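Local coordinates for protein Epf (Streptococcus pyogenes, PDB 4ES9) that probably acts as a cell-surface adhesin that helps the bacterium attach to host cells, at residues Phe54-Ala59 / Lys139-Ser144; Asp130-Ser135 / Glu162-Lys167; Pro217-Lys222 / Thr235-Asp240; Asn229-Leu234 / Ser274-Glu279. All coordinates share one frame; numbering follows the deposited sequence.

Contact 1 of 4, residues Phe54-Ala59 / Lys139-Ser144; sequences FHLIPA and KTTDDS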
loop_
_atom_site.group_PDB
_atom_site.type_symbol
_atom_site.label_atom_id
_atom_site.label_comp_id
_atom_site.label_asym_id
_atom_site.label_seq_id
_atom_site.Cartn_x
_atom_site.Cartn_y
_atom_site.Cartn_z
ATOM N N PHE A 54 -7.515 0.696 21.887
ATOM C CA PHE A 54 -6.796 -0.584 21.954
ATOM C C PHE A 54 -7.536 -1.665 22.741
ATOM O O PHE A 54 -8.087 -1.387 23.809
ATOM C CB PHE A 54 -5.414 -0.369 22.563
ATOM C CG PHE A 54 -4.427 -1.470 22.277
ATOM C CD1 PHE A 54 -3.829 -1.586 21.023
ATOM C CD2 PHE A 54 -4.097 -2.405 23.260
ATOM C CE1 PHE A 54 -2.914 -2.621 20.754
ATOM C CE2 PHE A 54 -3.177 -3.433 22.995
ATOM C CZ PHE A 54 -2.580 -3.522 21.747
ATOM N N HIS A 55 -7.493 -2.917 22.196
ATOM C CA HIS A 55 -8.115 -4.129 22.728
ATOM C C HIS A 55 -7.122 -4.892 23.617
ATOM O O HIS A 55 -6.400 -5.780 23.143
ATOM C CB HIS A 55 -8.610 -5.024 21.566
ATOM C CG HIS A 55 -9.495 -6.179 21.960
ATOM N ND1 HIS A 55 -8.983 -7.311 22.568
ATOM C CD2 HIS A 55 -10.810 -6.382 21.712
ATOM C CE1 HIS A 55 -9.995 -8.163 22.663
ATOM N NE2 HIS A 55 -11.113 -7.643 22.169
ATOM N N LEU A 56 -7.152 -4.605 24.920
ATOM C CA LEU A 56 -6.242 -5.279 25.866
ATOM C C LEU A 56 -6.634 -6.748 26.082
ATOM O O LEU A 56 -7.815 -7.100 25.988
ATOM C CB LEU A 56 -6.195 -4.531 27.213
ATOM C CG LEU A 56 -5.661 -3.082 27.189
ATOM C CD1 LEU A 56 -6.126 -2.321 28.430
ATOM C CD2 LEU A 56 -4.147 -3.041 27.086
ATOM N N ILE A 57 -5.628 -7.618 26.298
ATOM C CA ILE A 57 -5.767 -9.065 26.550
ATOM C C ILE A 57 -4.872 -9.403 27.794
ATOM O O ILE A 57 -3.974 -8.603 28.096
ATOM C CB ILE A 57 -5.432 -9.934 25.288
ATOM C CG1 ILE A 57 -3.927 -9.868 24.916
ATOM C CG2 ILE A 57 -6.378 -9.609 24.070
ATOM C CD1 ILE A 57 -3.522 -10.660 23.556
ATOM N N PRO A 58 -5.089 -10.506 28.549
ATOM C CA PRO A 58 -4.263 -10.731 29.771
ATOM C C PRO A 58 -2.759 -10.726 29.474
ATOM O O PRO A 58 -2.306 -11.425 28.549
ATOM C CB PRO A 58 -4.748 -12.095 30.282
ATOM C CG PRO A 58 -6.175 -12.171 29.800
ATOM C CD PRO A 58 -6.126 -11.553 28.417
ATOM N N ALA A 59 -2.006 -9.879 30.213
ATOM C CA ALA A 59 -0.553 -9.676 30.034
ATOM C C ALA A 59 0.238 -10.981 29.968
ATOM O O ALA A 59 1.119 -11.116 29.117
ATOM C CB ALA A 59 0.017 -8.796 31.146
ATOM N N LYS A 139 2.510 0.377 17.612
ATOM C CA LYS A 139 3.201 -0.580 18.491
ATOM C C LYS A 139 3.165 -0.179 19.986
ATOM O O LYS A 139 4.131 -0.392 20.716
ATOM C CB LYS A 139 4.653 -0.810 18.012
ATOM C CG LYS A 139 4.753 -1.248 16.549
ATOM C CD LYS A 139 6.171 -1.587 16.148
ATOM C CE LYS A 139 6.568 -2.957 16.623
ATOM N NZ LYS A 139 5.659 -3.993 16.067
ATOM N N THR A 140 2.030 0.370 20.444
ATOM C CA THR A 140 1.820 0.722 21.853
ATOM C C THR A 140 0.428 0.218 22.265
ATOM O O THR A 140 -0.442 0.050 21.394
ATOM C CB THR A 140 1.993 2.252 22.138
ATOM O OG1 THR A 140 0.868 2.967 21.633
ATOM C CG2 THR A 140 3.296 2.847 21.569
ATOM N N THR A 141 0.193 0.037 23.583
ATOM C CA THR A 141 -1.130 -0.353 24.091
ATOM C C THR A 141 -2.024 0.893 24.199
ATOM O O THR A 141 -3.180 0.780 24.611
ATOM C CB THR A 141 -1.059 -1.117 25.429
ATOM O OG1 THR A 141 -0.395 -0.315 26.398
ATOM C CG2 THR A 141 -0.400 -2.478 25.300
ATOM N N ASP A 142 -1.487 2.072 23.834
ATOM C CA ASP A 142 -2.186 3.370 23.858
ATOM C C ASP A 142 -2.710 3.768 22.489
ATOM O O ASP A 142 -3.368 4.812 22.373
ATOM C CB ASP A 142 -1.238 4.476 24.364
ATOM C CG ASP A 142 -0.670 4.214 25.740
ATOM O OD1 ASP A 142 0.520 3.864 25.825
ATOM O OD2 ASP A 142 -1.427 4.348 26.734
ATOM N N ASP A 143 -2.397 2.969 21.437
ATOM C CA ASP A 143 -2.806 3.289 20.069
ATOM C C ASP A 143 -4.317 3.402 19.941
ATOM O O ASP A 143 -5.065 2.770 20.678
ATOM C CB ASP A 143 -2.270 2.270 19.050
ATOM C CG ASP A 143 -2.109 2.844 17.647
ATOM O OD1 ASP A 143 -2.255 4.062 17.487
ATOM O OD2 ASP A 143 -1.864 2.064 16.709
ATOM N N SER A 144 -4.747 4.275 19.036
ATOM C CA SER A 144 -6.142 4.529 18.728
ATOM C C SER A 144 -6.241 4.984 17.273
ATOM O O SER A 144 -5.227 5.356 16.690
ATOM C CB SER A 144 -6.701 5.584 19.678
ATOM O OG SER A 144 -6.045 6.824 19.475
HETATM O O HOH W 1 -6.199 3.231 23.004
#

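Contact 2 of 4, residues Asp130-Ser135 / Glu162-Lys167; sequences DYRIGS and EEQGFK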
loop_
_atom_site.group_PDB
_atom_site.type_symbol
_atom_site.label_atom_id
_atom_site.label_comp_id
_atom_site.label_asym_id
_atom_site.label_seq_id
_atom_site.Cartn_x
_atom_site.Cartn_y
_atom_site.Cartn_z
ATOM N N ASP A 130 -15.958 -4.568 6.998
ATOM C CA ASP A 130 -15.460 -3.438 6.227
ATOM C C ASP A 130 -13.948 -3.547 6.105
ATOM O O ASP A 130 -13.298 -4.130 6.976
ATOM C CB ASP A 130 -15.869 -2.097 6.883
ATOM C CG ASP A 130 -15.632 -0.851 6.022
ATOM O OD1 ASP A 130 -15.456 -0.995 4.786
ATOM O OD2 ASP A 130 -15.648 0.262 6.576
ATOM N N TYR A 131 -13.399 -3.020 5.003
ATOM C CA TYR A 131 -11.972 -2.972 4.720
ATOM C C TYR A 131 -11.571 -1.542 4.450
ATOM O O TYR A 131 -12.202 -0.883 3.612
ATOM C CB TYR A 131 -11.558 -3.845 3.510
ATOM C CG TYR A 131 -12.189 -5.209 3.416
ATOM C CD1 TYR A 131 -12.104 -6.116 4.471
ATOM C CD2 TYR A 131 -12.795 -5.635 2.232
ATOM C CE1 TYR A 131 -12.634 -7.397 4.364
ATOM C CE2 TYR A 131 -13.332 -6.915 2.113
ATOM C CZ TYR A 131 -13.257 -7.788 3.186
ATOM O OH TYR A 131 -13.806 -9.040 3.081
ATOM N N ARG A 132 -10.554 -1.046 5.188
ATOM C CA ARG A 132 -10.071 0.319 5.059
ATOM C C ARG A 132 -8.551 0.392 5.055
ATOM O O ARG A 132 -7.869 -0.539 5.471
ATOM C CB ARG A 132 -10.603 1.196 6.220
ATOM C CG ARG A 132 -12.114 1.365 6.310
ATOM C CD ARG A 132 -12.624 2.463 5.415
ATOM N NE ARG A 132 -14.082 2.450 5.399
ATOM C CZ ARG A 132 -14.824 3.249 4.654
ATOM N NH1 ARG A 132 -14.250 4.139 3.849
ATOM N NH2 ARG A 132 -16.142 3.166 4.701
ATOM N N ILE A 133 -8.021 1.534 4.616
ATOM C CA ILE A 133 -6.599 1.856 4.705
ATOM C C ILE A 133 -6.465 2.772 5.916
ATOM O O ILE A 133 -7.321 3.614 6.117
ATOM C CB ILE A 133 -6.058 2.503 3.376
ATOM C CG1 ILE A 133 -6.313 1.589 2.125
ATOM C CG2 ILE A 133 -4.559 2.865 3.508
ATOM C CD1 ILE A 133 -5.810 0.107 2.265
ATOM N N GLY A 134 -5.399 2.648 6.684
ATOM C CA GLY A 134 -5.195 3.534 7.823
ATOM C C GLY A 134 -3.735 3.782 8.120
ATOM O O GLY A 134 -2.859 3.327 7.375
ATOM N N SER A 135 -3.460 4.511 9.208
ATOM C CA SER A 135 -2.088 4.732 9.660
ATOM C C SER A 135 -1.569 3.416 10.198
ATOM O O SER A 135 -2.382 2.572 10.595
ATOM C CB SER A 135 -2.031 5.794 10.756
ATOM O OG SER A 135 -2.771 5.403 11.902
ATOM N N GLU A 162 -16.725 -4.444 -5.259
ATOM C CA GLU A 162 -17.465 -4.219 -4.008
ATOM C C GLU A 162 -17.368 -2.767 -3.541
ATOM O O GLU A 162 -16.449 -2.050 -3.927
ATOM C CB GLU A 162 -16.892 -5.125 -2.878
ATOM C CG GLU A 162 -17.295 -6.582 -2.899
ATOM C CD GLU A 162 -16.492 -7.526 -2.008
ATOM O OE1 GLU A 162 -16.294 -7.242 -0.805
ATOM O OE2 GLU A 162 -16.118 -8.601 -2.518
ATOM N N GLU A 163 -18.277 -2.346 -2.652
ATOM C CA GLU A 163 -18.230 -1.015 -2.020
ATOM C C GLU A 163 -17.715 -1.148 -0.584
ATOM O O GLU A 163 -17.826 -2.222 0.001
ATOM C CB GLU A 163 -19.612 -0.330 -2.033
ATOM C CG GLU A 163 -20.135 0.016 -3.424
ATOM C CD GLU A 163 -19.245 0.864 -4.317
ATOM O OE1 GLU A 163 -18.681 1.871 -3.835
ATOM O OE2 GLU A 163 -19.107 0.515 -5.509
ATOM N N GLN A 164 -17.144 -0.063 -0.027
ATOM C CA GLN A 164 -16.675 0.007 1.358
ATOM C C GLN A 164 -17.877 0.243 2.289
ATOM O O GLN A 164 -18.984 0.510 1.809
ATOM C CB GLN A 164 -15.592 1.077 1.533
ATOM C CG GLN A 164 -14.238 0.621 0.985
ATOM C CD GLN A 164 -13.225 1.704 1.094
ATOM O OE1 GLN A 164 -13.296 2.728 0.402
ATOM N NE2 GLN A 164 -12.281 1.520 2.008
ATOM N N GLY A 165 -17.657 0.110 3.593
ATOM C CA GLY A 165 -18.719 0.196 4.586
ATOM C C GLY A 165 -19.054 -1.200 5.085
ATOM O O GLY A 165 -18.727 -2.178 4.410
ATOM N N PHE A 166 -19.660 -1.320 6.279
ATOM C CA PHE A 166 -19.990 -2.618 6.891
ATOM C C PHE A 166 -21.076 -3.368 6.088
ATOM O O PHE A 166 -22.198 -2.895 5.934
ATOM C CB PHE A 166 -20.414 -2.423 8.357
ATOM C CG PHE A 166 -19.253 -2.089 9.267
ATOM C CD1 PHE A 166 -18.434 -3.096 9.781
ATOM C CD2 PHE A 166 -18.972 -0.772 9.616
ATOM C CE1 PHE A 166 -17.361 -2.790 10.632
ATOM C CE2 PHE A 166 -17.879 -0.462 10.464
ATOM C CZ PHE A 166 -17.081 -1.474 10.960
ATOM N N LYS A 167 -20.717 -4.530 5.543
ATOM C CA LYS A 167 -21.606 -5.338 4.680
ATOM C C LYS A 167 -21.403 -6.855 4.942
ATOM O O LYS A 167 -20.325 -7.221 5.407
ATOM C CB LYS A 167 -21.278 -5.037 3.184
ATOM C CG LYS A 167 -21.463 -3.606 2.707
ATOM C CD LYS A 167 -21.143 -3.420 1.222
ATOM C CE LYS A 167 -21.641 -2.077 0.713
ATOM N NZ LYS A 167 -23.035 -2.185 0.239
#

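Contact 3 of 4, residues Pro217-Lys222 / Thr235-Asp240; sequences PSQLDK and TLKSDD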
loop_
_atom_site.group_PDB
_atom_site.type_symbol
_atom_site.label_atom_id
_atom_site.label_comp_id
_atom_site.label_asym_id
_atom_site.label_seq_id
_atom_site.Cartn_x
_atom_site.Cartn_y
_atom_site.Cartn_z
ATOM N N PRO A 217 4.935 3.083 -14.894
ATOM C CA PRO A 217 6.035 4.040 -15.128
ATOM C C PRO A 217 5.543 5.289 -15.852
ATOM O O PRO A 217 4.511 5.247 -16.538
ATOM C CB PRO A 217 7.023 3.248 -16.013
ATOM C CG PRO A 217 6.195 2.222 -16.691
ATOM C CD PRO A 217 5.113 1.847 -15.689
ATOM N N SER A 218 6.291 6.396 -15.713
ATOM C CA SER A 218 5.976 7.649 -16.414
ATOM C C SER A 218 6.195 7.501 -17.927
ATOM O O SER A 218 6.712 6.476 -18.396
ATOM C CB SER A 218 6.827 8.797 -15.876
ATOM O OG SER A 218 8.212 8.500 -15.900
ATOM N N GLN A 219 5.772 8.513 -18.672
ATOM C CA GLN A 219 5.936 8.595 -20.119
ATOM C C GLN A 219 6.801 9.791 -20.455
ATOM O O GLN A 219 6.797 10.775 -19.714
ATOM C CB GLN A 219 4.563 8.729 -20.830
ATOM C CG GLN A 219 3.612 7.539 -20.653
ATOM C CD GLN A 219 2.638 7.689 -19.504
ATOM O OE1 GLN A 219 1.923 8.688 -19.377
ATOM N NE2 GLN A 219 2.583 6.685 -18.638
ATOM N N LEU A 220 7.517 9.731 -21.577
ATOM C CA LEU A 220 8.306 10.871 -22.019
ATOM C C LEU A 220 7.397 11.857 -22.746
ATOM O O LEU A 220 6.809 11.505 -23.764
ATOM C CB LEU A 220 9.469 10.428 -22.925
ATOM C CG LEU A 220 10.396 11.555 -23.443
ATOM C CD1 LEU A 220 11.312 12.048 -22.346
ATOM C CD2 LEU A 220 11.216 11.083 -24.613
ATOM N N ASP A 221 7.257 13.075 -22.208
ATOM C CA ASP A 221 6.459 14.111 -22.848
ATOM C C ASP A 221 7.286 14.744 -23.965
ATOM O O ASP A 221 6.791 14.902 -25.090
ATOM C CB ASP A 221 5.974 15.175 -21.837
ATOM C CG ASP A 221 5.008 16.196 -22.431
ATOM O OD1 ASP A 221 4.103 15.792 -23.189
ATOM O OD2 ASP A 221 5.157 17.395 -22.133
ATOM N N LYS A 222 8.536 15.118 -23.644
ATOM C CA LYS A 222 9.475 15.719 -24.579
ATOM C C LYS A 222 10.902 15.546 -24.063
ATOM O O LYS A 222 11.136 15.387 -22.864
ATOM C CB LYS A 222 9.145 17.203 -24.890
ATOM C CG LYS A 222 9.298 18.211 -23.759
ATOM C CD LYS A 222 9.186 19.644 -24.279
ATOM C CE LYS A 222 9.367 20.647 -23.161
ATOM N NZ LYS A 222 8.948 22.010 -23.570
ATOM N N THR A 235 11.377 15.670 -20.044
ATOM C CA THR A 235 10.118 16.036 -19.423
ATOM C C THR A 235 9.255 14.785 -19.328
ATOM O O THR A 235 8.930 14.176 -20.360
ATOM C CB THR A 235 9.427 17.149 -20.207
ATOM O OG1 THR A 235 10.357 18.212 -20.402
ATOM C CG2 THR A 235 8.183 17.665 -19.507
ATOM N N LEU A 236 8.864 14.430 -18.100
ATOM C CA LEU A 236 8.041 13.254 -17.836
ATOM C C LEU A 236 6.573 13.629 -17.664
ATOM O O LEU A 236 6.254 14.703 -17.149
ATOM C CB LEU A 236 8.536 12.515 -16.561
ATOM C CG LEU A 236 9.971 12.004 -16.543
ATOM C CD1 LEU A 236 10.324 11.404 -15.187
ATOM C CD2 LEU A 236 10.215 10.982 -17.657
ATOM N N LYS A 237 5.689 12.724 -18.048
ATOM C CA LYS A 237 4.252 12.894 -17.870
ATOM C C LYS A 237 3.644 11.577 -17.387
ATOM O O LYS A 237 4.313 10.529 -17.348
ATOM C CB LYS A 237 3.557 13.396 -19.157
ATOM C CG LYS A 237 3.622 12.426 -20.355
ATOM C CD LYS A 237 2.775 12.917 -21.527
ATOM C CE LYS A 237 2.865 12.000 -22.721
ATOM N NZ LYS A 237 2.097 12.522 -23.884
ATOM N N SER A 238 2.363 11.642 -17.043
ATOM C CA SER A 238 1.608 10.494 -16.594
ATOM C C SER A 238 0.178 10.533 -17.165
ATOM O O SER A 238 -0.407 11.603 -17.318
ATOM C CB SER A 238 1.593 10.449 -15.075
ATOM O OG SER A 238 1.090 9.203 -14.636
ATOM N N ASP A 239 -0.370 9.362 -17.477
ATOM C CA ASP A 239 -1.727 9.187 -18.000
ATOM C C ASP A 239 -2.756 8.954 -16.873
ATOM O O ASP A 239 -3.965 9.054 -17.122
ATOM C CB ASP A 239 -1.770 7.988 -18.976
ATOM C CG ASP A 239 -1.377 8.302 -20.407
ATOM O OD1 ASP A 239 -1.475 9.492 -20.808
ATOM O OD2 ASP A 239 -1.026 7.353 -21.145
ATOM N N ASP A 240 -2.280 8.626 -15.644
ATOM C CA ASP A 240 -3.166 8.302 -14.520
ATOM C C ASP A 240 -3.105 9.325 -13.353
ATOM O O ASP A 240 -3.550 9.009 -12.247
ATOM C CB ASP A 240 -2.883 6.867 -14.010
ATOM C CG ASP A 240 -1.450 6.544 -13.574
ATOM O OD1 ASP A 240 -0.660 7.494 -13.347
ATOM O OD2 ASP A 240 -1.128 5.341 -13.440
#

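Contact 4 of 4, residues Asn229-Leu234 / Ser274-Glu279; sequences NKNVQL and SITLSE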
loop_
_atom_site.group_PDB
_atom_site.type_symbol
_atom_site.label_atom_id
_atom_site.label_comp_id
_atom_site.label_asym_id
_atom_site.label_seq_id
_atom_site.Cartn_x
_atom_site.Cartn_y
_atom_site.Cartn_z
ATOM N N ASN A 229 26.499 19.308 -26.351
ATOM C CA ASN A 229 25.984 19.688 -25.026
ATOM C C ASN A 229 25.759 18.429 -24.181
ATOM O O ASN A 229 24.992 17.544 -24.576
ATOM C CB ASN A 229 24.699 20.526 -25.149
ATOM C CG ASN A 229 24.325 21.312 -23.908
ATOM O OD1 ASN A 229 24.314 20.807 -22.786
ATOM N ND2 ASN A 229 23.946 22.559 -24.091
ATOM N N LYS A 230 26.452 18.344 -23.027
ATOM C CA LYS A 230 26.402 17.205 -22.104
ATOM C C LYS A 230 25.060 17.100 -21.363
ATOM O O LYS A 230 24.758 16.038 -20.809
ATOM C CB LYS A 230 27.532 17.307 -21.065
ATOM C CG LYS A 230 28.947 17.162 -21.623
ATOM C CD LYS A 230 30.005 17.092 -20.509
ATOM C CE LYS A 230 30.280 18.410 -19.817
ATOM N NZ LYS A 230 31.508 18.347 -18.979
ATOM N N ASN A 231 24.273 18.198 -21.333
ATOM C CA ASN A 231 23.015 18.228 -20.606
ATOM C C ASN A 231 21.820 17.855 -21.484
ATOM O O ASN A 231 21.489 18.570 -22.439
ATOM C CB ASN A 231 22.780 19.596 -19.940
ATOM C CG ASN A 231 21.879 19.512 -18.721
ATOM O OD1 ASN A 231 22.025 18.624 -17.873
ATOM N ND2 ASN A 231 20.927 20.423 -18.589
ATOM N N VAL A 232 21.170 16.730 -21.129
ATOM C CA VAL A 232 19.968 16.209 -21.772
ATOM C C VAL A 232 18.811 16.437 -20.803
ATOM O O VAL A 232 18.874 15.989 -19.647
ATOM C CB VAL A 232 20.113 14.725 -22.198
ATOM C CG1 VAL A 232 18.801 14.186 -22.769
ATOM C CG2 VAL A 232 21.215 14.570 -23.223
ATOM N N GLN A 233 17.781 17.163 -21.258
ATOM C CA GLN A 233 16.635 17.493 -20.420
ATOM C C GLN A 233 15.421 16.688 -20.853
ATOM O O GLN A 233 14.989 16.791 -22.008
ATOM C CB GLN A 233 16.350 19.005 -20.456
ATOM C CG GLN A 233 17.435 19.826 -19.770
ATOM C CD GLN A 233 17.145 21.302 -19.754
ATOM O OE1 GLN A 233 16.749 21.905 -20.760
ATOM N NE2 GLN A 233 17.378 21.929 -18.614
ATOM N N LEU A 234 14.869 15.879 -19.923
ATOM C CA LEU A 234 13.705 15.056 -20.216
ATOM C C LEU A 234 12.528 15.486 -19.381
ATOM O O LEU A 234 12.652 15.644 -18.165
ATOM C CB LEU A 234 13.991 13.556 -19.998
ATOM C CG LEU A 234 15.176 12.956 -20.752
ATOM C CD1 LEU A 234 15.416 11.549 -20.303
ATOM C CD2 LEU A 234 14.981 13.025 -22.271
ATOM N N SER A 274 17.287 15.870 -15.474
ATOM C CA SER A 274 18.550 16.027 -16.155
ATOM C C SER A 274 19.356 14.736 -16.201
ATOM O O SER A 274 19.390 13.959 -15.245
ATOM C CB SER A 274 19.362 17.138 -15.508
ATOM O OG SER A 274 18.709 18.389 -15.672
ATOM N N ILE A 275 19.943 14.500 -17.372
ATOM C CA ILE A 275 20.854 13.406 -17.685
ATOM C C ILE A 275 22.155 14.080 -18.155
ATOM O O ILE A 275 22.107 14.967 -19.013
ATOM C CB ILE A 275 20.266 12.409 -18.723
ATOM C CG1 ILE A 275 19.097 11.607 -18.105
ATOM C CG2 ILE A 275 21.366 11.491 -19.276
ATOM C CD1 ILE A 275 18.634 10.317 -18.847
ATOM N N THR A 276 23.287 13.715 -17.539
ATOM C CA THR A 276 24.576 14.269 -17.898
ATOM C C THR A 276 25.341 13.231 -18.727
ATOM O O THR A 276 25.625 12.134 -18.243
ATOM C CB THR A 276 25.345 14.741 -16.652
ATOM O OG1 THR A 276 24.540 15.668 -15.926
ATOM C CG2 THR A 276 26.673 15.408 -17.000
ATOM N N LEU A 277 25.650 13.581 -19.986
ATOM C CA LEU A 277 26.443 12.718 -20.862
ATOM C C LEU A 277 27.914 12.996 -20.616
ATOM O O LEU A 277 28.253 14.058 -20.085
ATOM C CB LEU A 277 26.133 12.991 -22.355
ATOM C CG LEU A 277 24.707 12.852 -22.883
ATOM C CD1 LEU A 277 24.612 13.464 -24.286
ATOM C CD2 LEU A 277 24.262 11.377 -22.911
ATOM N N SER A 278 28.796 12.088 -21.065
ATOM C CA SER A 278 30.234 12.349 -21.041
ATOM C C SER A 278 30.538 13.306 -22.206
ATOM O O SER A 278 29.694 13.451 -23.102
ATOM C CB SER A 278 31.021 11.047 -21.171
ATOM O OG SER A 278 30.811 10.475 -22.452
ATOM N N GLU A 279 31.725 13.945 -22.208
ATOM C CA GLU A 279 32.132 14.855 -23.282
ATOM C C GLU A 279 32.109 14.142 -24.654
ATOM O O GLU A 279 31.575 14.707 -25.614
ATOM C CB GLU A 279 33.516 15.467 -23.000
ATOM C CG GLU A 279 33.469 16.919 -22.522
ATOM C CD GLU A 279 32.999 17.980 -23.511
ATOM O OE1 GLU A 279 33.152 17.773 -24.735
ATOM O OE2 GLU A 279 32.462 19.015 -23.054
#

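Contact 1 of 4, residues Phe54-Ala59 / Lys139-Ser144
F54 holds its CG trans to its own backbone N (chi1 -161°), which carries the ring across to the type I turn T140-D143; in T141, OG1 sits between the backbone N and carbonyl carbon (chi1 58°) while CG2 leans to the ring. The turn backbone covers one ring face: T141 CA lies 3.8 Å from the F54 ring centroid and 16° off the ring normal, a CH-pi contact. On the ring rim, T141 CG2 meets F54 CE2 at 3.7 Å, and T140 O approaches the same face, 3.7 Å from F54 CE1. L56 adds its CD2 methyl, 4.0 Å from T141 CB, with the two side chains roughly perpendicular. At the backbone level a water bridges the segments, taking the F54 N-H (F54 N to water 3.1 Å) and donating to D143 O (2.6 Å from the water). The turn itself is braced from outside by N138, which bonds to T140 OG1 through its OD1 and to D143 OD2 through its N. The joint between the end of strand 51-54 and the loop before strand 144-146 thus rests on dispersion and CH-pi packing over the F54 face, with the water serving both the F54 N-H and D143 O.

Contact 2 of 4, residues Asp130-Ser135 / Glu162-Lys167
D130, R132 and Q164 interlock where strand 127-135 is met by the loop 162-167. The guanidinium of R132 and the amide of Q164 are inclined by 35°, with Q164 CB lying 3.8 Å above the R132 guanidinium plane, toward its rim; a bend at chi2 (-84°) folds the arginine back for this. D130 OD2 takes the edge of that guanidinium: R132 NE bonds it at 2.9 Å, nearly in the guanidinium plane and on the syn side of the carboxylate, a salt bridge that fixes both groups. The other oxygen, D130 OD1, accepts the N-H of G165 (G165 N to D130 OD1 2.7 Å), but that donor arrives from well above the carboxylate plane. Q164 is extended beyond CG, and its NE2 gives a straight bond to Y131 O (2.9 Å) lying in both the amide and the carbonyl plane. F166 lays the face of its ring on D130 CB, 4.0 Å from the ring centroid and 9° off the normal, a CH-pi contact. G165 has a positive phi at which a CB would press on the preceding carbonyl O. E150, in helix 150-153, bonds both R132 NH1 and Q164 NE2, so the arginine and the amide share a carboxylate. Strand 127-135 is outermost in its six-stranded sheet, paired with strand 186-194, whose L191 and K193 touch F166; the loop 162-167 comes from between strands 154-159 and 172-180 of the seven-stranded sheet and covers that edge strand, with Q164 also against V157 and I159.

Contact 3 of 4, residues Pro217-Lys222 / Thr235-Asp240
K237 stands out straight from strand 235-237, its CG set between its backbone N and carbonyl carbon (chi1 64°) and the chain extended beyond, so that its methylenes run past Q219 and D221. K237 CG packs on Q219 CB at 3.8 Å. Farther out, K237 CD lies 3.6 Å from D221 OD1, and the ammonium makes a long salt bridge to the same oxygen (K237 NZ to D221 OD1 3.9 Å), the two side chains at about a right angle. Q219 bends at chi2 (94°), bringing OE1 beside D239, 3.5 Å from D239 CG. T235 lies beside D221, both pointing the same way, while its OG1 is met by K222 CG at 3.5 Å. Away from these, S218 sets OG against both methyls of L236, with S218 OG 3.6 Å from L236 CD2; the hydroxyl itself is bonded to D248. L220 and L236 share the other face, which turns toward I295 and V293 of strand 290-297. Backbone bonds join Q219 and K237 in both directions, and T235 O accepts from D221 N (2.7 Å) and, weakly, from K222 N. With D221 and K222 both facing T235, the strands of this beta hairpin contain a classic bulge, a feature that accentuates the twist of an antiparallel pair in a three-stranded sheet.

Contact 4 of 4, residues Asn229-Leu234 / Ser274-Glu279
K230 O takes the N-H of L277 in a bond of 2.7 Å (K230 O to L277 N), and the CA-H of T276 adds a weaker approach, with T276 CA 3.4 Å from K230 O. V232 and I275 are bonded in both directions, V232 N to I275 O at 2.9 Å and I275 N to V232 O equally. On the face of V232 and I275 the core is apolar: V232 CG2, beside its own backbone N, leans obliquely on L277 CD1 at 3.7 Å, and L234 CD1 meets I275 CD1 at the same distance. L252 of strand 248-253 and F309 of strand 307-310 cover this side. At the rim, the alkyl part of K230 passes along L277 O (K230 CG to L277 O 3.5 Å), and its ammonium, with E279 OE2 4.2 Å from NZ, is near an opposite charge without a salt bridge. N229 OD1 accepts from N231 N on a lone pair, an Asx turn entering the strand. S278 N-caps helix 279-284 and its N bonds to Q281 OE1, consistent with a capping box. The whole is an antiparallel pair whose outermost strand, 273-276, leads into a capped short helix, consistent with the edge of a beta sandwich.

How the contacts relate
From the N terminus, contact 1 ties the loop after strand 51-54 to the turn before strand 144-146, closing a loop of some 80 residues within one sheet. Contact 2 opens inside it, at 130-135, and closes beyond it at 162-167; the two cross, with centres about 22 Å apart, and contact 2 links that sheet's edge strand to the loop between strands 154-159 and 172-180 of the second sheet. After that the chain enters the smaller C-terminal region. Contact 3 closes the hairpin of strands 219-224 and 231-237; contact 4 crosses it, starting within that hairpin and reaching to 274-279. They share strand 231-237 and touch through L220 CD1 and L234 CD2, 3.8 Å apart.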